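Local coordinates for protein probable transcriptional regulator (Pseudomonas aeruginosa, PDB 2NNN) that probably binds DNA as a transcription factor of the MarR family, using a winged helix-turn-helix domain in each of two subunits, at residues A[44-48]-A[95-99]; A[54-58]-A[69-73]. Residues are numbered along the deposited sequence.

Interaction 1: residues A[44-48]-A[95-99]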
loop_
_atom_site.group_PDB
_atom_site.type_symbol
_atom_site.label_atom_id
_atom_site.label_comp_id
_atom_site.label_asym_id
_atom_site.label_seq_id
_atom_site.Cartn_x
_atom_site.Cartn_y
_atom_site.Cartn_z
ATOM N N LEU A 44 4.580 0.823 -17.469
ATOM C CA LEU A 44 4.482 0.287 -18.842
ATOM C C LEU A 44 3.208 0.800 -19.527
ATOM O O LEU A 44 3.257 1.316 -20.647
ATOM C CB LEU A 44 4.459 -1.247 -18.820
ATOM C CG LEU A 44 4.702 -1.956 -20.142
ATOM C CD1 LEU A 44 6.213 -2.123 -20.383
ATOM C CD2 LEU A 44 3.998 -3.310 -20.166
ATOM N N VAL A 45 2.074 0.638 -18.842
ATOM C CA VAL A 45 0.799 1.153 -19.321
ATOM C C VAL A 45 0.902 2.650 -19.634
ATOM O O VAL A 45 0.567 3.059 -20.739
ATOM C CB VAL A 45 -0.357 0.833 -18.330
ATOM C CG1 VAL A 45 -1.663 1.483 -18.762
ATOM C CG2 VAL A 45 -0.535 -0.683 -18.208
ATOM N N ARG A 46 1.403 3.441 -18.685
ATOM C CA ARG A 46 1.497 4.888 -18.861
ATOM C C ARG A 46 2.374 5.317 -20.047
ATOM O O ARG A 46 1.974 6.191 -20.814
ATOM C CB ARG A 46 1.949 5.581 -17.572
ATOM C CG ARG A 46 1.817 7.105 -17.597
ATOM C CD ARG A 46 0.361 7.534 -17.625
ATOM N NE ARG A 46 -0.215 7.580 -16.282
ATOM C CZ ARG A 46 -1.517 7.670 -16.016
ATOM N NH1 ARG A 46 -2.413 7.698 -16.992
ATOM N NH2 ARG A 46 -1.929 7.717 -14.762
ATOM N N LEU A 47 3.549 4.701 -20.200
ATOM C CA LEU A 47 4.395 4.915 -21.380
ATOM C C LEU A 47 3.709 4.567 -22.704
ATOM O O LEU A 47 4.101 5.077 -23.759
ATOM C CB LEU A 47 5.684 4.111 -21.276
ATOM C CG LEU A 47 6.822 4.609 -20.391
ATOM C CD1 LEU A 47 7.914 3.564 -20.364
ATOM C CD2 LEU A 47 7.376 5.964 -20.842
ATOM N N GLY A 48 2.714 3.678 -22.656
ATOM C CA GLY A 48 1.911 3.361 -23.824
ATOM C C GLY A 48 0.929 4.459 -24.151
ATOM O O GLY A 48 0.667 4.720 -25.314
ATOM N N LEU A 95 14.342 10.941 -22.951
ATOM C CA LEU A 95 12.947 10.560 -23.050
ATOM C C LEU A 95 12.882 9.053 -22.964
ATOM O O LEU A 95 13.701 8.365 -23.556
ATOM C CB LEU A 95 12.360 11.025 -24.387
ATOM C CG LEU A 95 11.600 12.357 -24.489
ATOM C CD1 LEU A 95 12.139 13.437 -23.563
ATOM C CD2 LEU A 95 11.557 12.843 -25.936
ATOM N N VAL A 96 11.912 8.547 -22.209
ATOM C CA VAL A 96 11.689 7.108 -22.092
ATOM C C VAL A 96 10.474 6.733 -22.944
ATOM O O VAL A 96 9.497 7.484 -23.035
ATOM C CB VAL A 96 11.509 6.657 -20.612
ATOM C CG1 VAL A 96 11.461 5.146 -20.506
ATOM C CG2 VAL A 96 12.643 7.166 -19.759
ATOM N N SER A 97 10.551 5.573 -23.582
ATOM C CA SER A 97 9.537 5.143 -24.527
ATOM C C SER A 97 9.391 3.645 -24.438
ATOM O O SER A 97 10.297 2.958 -23.978
ATOM C CB SER A 97 9.979 5.514 -25.942
ATOM O OG SER A 97 8.860 5.697 -26.778
ATOM N N LEU A 98 8.256 3.134 -24.889
ATOM C CA LEU A 98 8.081 1.688 -25.019
ATOM C C LEU A 98 8.883 1.136 -26.193
ATOM O O LEU A 98 8.825 1.673 -27.305
ATOM C CB LEU A 98 6.597 1.342 -25.194
ATOM C CG LEU A 98 5.815 0.614 -24.090
ATOM C CD1 LEU A 98 6.106 1.118 -22.695
ATOM C CD2 LEU A 98 4.333 0.659 -24.382
ATOM N N SER A 99 9.650 0.083 -25.929
ATOM C CA SER A 99 10.171 -0.813 -26.967
ATOM C C SER A 99 9.058 -1.465 -27.770
ATOM O O SER A 99 7.912 -1.497 -27.315
ATOM C CB SER A 99 10.935 -1.947 -26.308
ATOM O OG SER A 99 12.279 -1.574 -26.163
HETATM O O HOH W 1 5.846 4.789 -25.526
#

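Interaction 2: residues A[54-58]-A[69-73]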
loop_
_atom_site.group_PDB
_atom_site.type_symbol
_atom_site.label_atom_id
_atom_site.label_comp_id
_atom_site.label_asym_id
_atom_site.label_seq_id
_atom_site.Cartn_x
_atom_site.Cartn_y
_atom_site.Cartn_z
ATOM N N PRO A 54 9.682 12.294 -20.283
ATOM C CA PRO A 54 10.780 12.328 -19.309
ATOM C C PRO A 54 10.529 11.348 -18.147
ATOM O O PRO A 54 9.377 11.182 -17.735
ATOM C CB PRO A 54 10.757 13.774 -18.800
ATOM C CG PRO A 54 9.929 14.546 -19.784
ATOM C CD PRO A 54 8.988 13.590 -20.409
ATOM N N GLN A 55 11.583 10.718 -17.627
ATOM C CA GLN A 55 11.455 9.699 -16.562
ATOM C C GLN A 55 10.747 10.205 -15.298
ATOM O O GLN A 55 9.892 9.522 -14.744
ATOM C CB GLN A 55 12.823 9.125 -16.190
ATOM C CG GLN A 55 12.780 7.867 -15.325
ATOM C CD GLN A 55 14.165 7.277 -15.102
ATOM O OE1 GLN A 55 14.918 7.733 -14.244
ATOM N NE2 GLN A 55 14.506 6.265 -15.883
ATOM N N ASN A 56 11.105 11.405 -14.864
ATOM C CA ASN A 56 10.534 12.012 -13.660
ATOM C C ASN A 56 9.081 12.443 -13.860
ATOM O O ASN A 56 8.266 12.405 -12.917
ATOM C CB ASN A 56 11.394 13.197 -13.212
ATOM C CG ASN A 56 12.711 12.759 -12.564
ATOM O OD1 ASN A 56 13.049 11.555 -12.505
ATOM N ND2 ASN A 56 13.455 13.737 -12.055
ATOM N N GLN A 57 8.769 12.849 -15.092
ATOM C CA GLN A 57 7.395 13.131 -15.475
ATOM C C GLN A 57 6.570 11.854 -15.512
ATOM O O GLN A 57 5.416 11.855 -15.094
ATOM C CB GLN A 57 7.349 13.823 -16.835
ATOM C CG GLN A 57 5.945 14.209 -17.273
ATOM C CD GLN A 57 5.958 15.317 -18.296
ATOM O OE1 GLN A 57 6.217 16.477 -17.963
ATOM N NE2 GLN A 57 5.676 14.975 -19.545
ATOM N N LEU A 58 7.158 10.777 -16.028
ATOM C CA LEU A 58 6.519 9.474 -16.003
ATOM C C LEU A 58 6.196 9.115 -14.538
ATOM O O LEU A 58 5.133 8.588 -14.235
ATOM C CB LEU A 58 7.413 8.410 -16.663
ATOM C CG LEU A 58 6.932 6.945 -16.582
ATOM C CD1 LEU A 58 5.530 6.735 -17.166
ATOM C CD2 LEU A 58 7.922 5.936 -17.183
ATOM N N ILE A 69 10.662 5.647 -9.651
ATOM C CA ILE A 69 10.508 5.484 -11.090
ATOM C C ILE A 69 11.823 5.132 -11.755
ATOM O O ILE A 69 11.836 4.376 -12.722
ATOM C CB ILE A 69 9.826 6.689 -11.789
ATOM C CG1 ILE A 69 9.373 6.298 -13.202
ATOM C CG2 ILE A 69 10.737 7.914 -11.826
ATOM C CD1 ILE A 69 8.216 5.312 -13.239
ATOM N N LYS A 70 12.924 5.671 -11.229
ATOM C CA LYS A 70 14.260 5.357 -11.726
ATOM C C LYS A 70 14.460 3.843 -11.820
ATOM O O LYS A 70 14.908 3.333 -12.842
ATOM C CB LYS A 70 15.318 5.956 -10.804
ATOM C CG LYS A 70 16.725 5.921 -11.380
ATOM C CD LYS A 70 17.746 6.503 -10.405
ATOM C CE LYS A 70 19.168 6.139 -10.812
ATOM N NZ LYS A 70 19.700 7.054 -11.869
ATOM N N GLY A 71 14.098 3.135 -10.754
ATOM C CA GLY A 71 14.391 1.719 -10.634
ATOM C C GLY A 71 13.354 0.838 -11.309
ATOM O O GLY A 71 13.673 -0.267 -11.761
ATOM N N VAL A 72 12.112 1.305 -11.365
ATOM C CA VAL A 72 11.103 0.624 -12.153
ATOM C C VAL A 72 11.524 0.636 -13.629
ATOM O O VAL A 72 11.501 -0.410 -14.290
ATOM C CB VAL A 72 9.696 1.251 -11.963
ATOM C CG1 VAL A 72 8.793 0.955 -13.162
ATOM C CG2 VAL A 72 9.075 0.768 -10.673
ATOM N N VAL A 73 11.919 1.809 -14.135
ATOM C CA VAL A 73 12.328 1.941 -15.538
ATOM C C VAL A 73 13.587 1.114 -15.834
ATOM O O VAL A 73 13.698 0.508 -16.897
ATOM C CB VAL A 73 12.510 3.421 -15.965
ATOM C CG1 VAL A 73 13.205 3.523 -17.324
ATOM C CG2 VAL A 73 11.171 4.126 -16.028
HETATM O O HOH W 2 17.741 7.990 -14.137
#

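Interaction 1: residues A[44-48]-A[95-99]
Apolar packing does most of the work where the helical residues 44-48 face the end of the strand at 95-99. The two segments run almost at right angles (98°), their axes 7.7 Å apart at closest approach, and together they bury 260 Å². Leu98 and Leu47 lose the most surface. The CB of Leu47 sits 3.3 Å from CD1 of Leu98, and CD1 of Leu47 lies 3.9 Å from CG1 of Val96. The end of Leu98 lies against the helix between Leu44 and Gly48: CD1 of Leu98 is 4.0 Å from CD1 of Leu44, and CD2 of Leu98 is 3.7 Å from CA of Gly48.

The polar link is indirect. Water 1 donates to O of Leu47 at 2.5 Å and accepts from N of Leu98 at 3.0 Å, bridging a helical carbonyl and a strand amide that do not meet directly. Arg46 takes no part in this contact; its guanidinium forms salt bridges with Glu49 and with Asp10 of the second subunit.

Strand 93-98 pairs antiparallel with strand 82-87, and Ile82 of that partner also touches Leu47 and Val96. The arrangement, a helix of the DNA-binding domain packed against the base of a two-stranded hairpin, is that of the winged helix-turn-helix fold of MarR regulators, with the hairpin as the wing.

Interaction 2: residues A[54-58]-A[69-73]
Gln55, in the first turn of helix 55-61, has more surface covered here than any other residue of the two segments. Its extended side chain (chi1 and chi2 both t) lies across helix 66-78, bringing NE2 to 3.4 Å from CG1 of Val73 and OE1 to 3.5 Å from CA of Lys70. These are van der Waals contacts; OE1 of Gln55 is served by water 2, which donates to it at 2.8 Å and accepts from NZ of Lys70 at 3.1 Å, tying the two helices together at the solvent-facing margin.

Ile69 comes next in buried area and points straight at the other helix. Its CG2 lies 3.4 Å from the backbone O of Gln55 and 4.1 Å from CG of the same residue, and its CD1 meets CG of Leu58 at 3.9 Å. Leu58, third in area, also places CD2 3.9 Å from CG2 of Val73. Ile69 and Val73, one helical turn apart, thus present one apolar ridge to Gln55 and Leu58.

Deeper in the domain, Leu58 continues onto Arg46 and Leu47 of helix 38-50, and Val72 packs on Thr39 and Ala43 of that helix. Val73 touches Ile82 and Arg84 of strand 82-87 and Val96 of strand 93-98, so the helix pair borders both helix 38-50 and the two-stranded sheet, which also touch each other directly.

Interactions 1 and 2 are adjoining parts of one hydrophobic core, their centres 10 Å apart. Leu47 and Val96 carry the packing of interaction 1 into interaction 2: CG of Leu47 lies 3.6 Å from CD2 of Leu58, and CG1 of Val96 is 4.0 Å from CG1 of Val73. CG2 of Val96 also sits 4.1 Å from CB of Gln55. Along the chain, 54-58 and 69-73 both fall between 44-48 and 95-99, so in sequence the helix pair is bracketed by the segments of interaction 1. In MarR relatives the counterpart of helix 66-78 is the recognition helix; Val96 of the wing strand touches Val73 of this helix, so helix and wing share one packing layer.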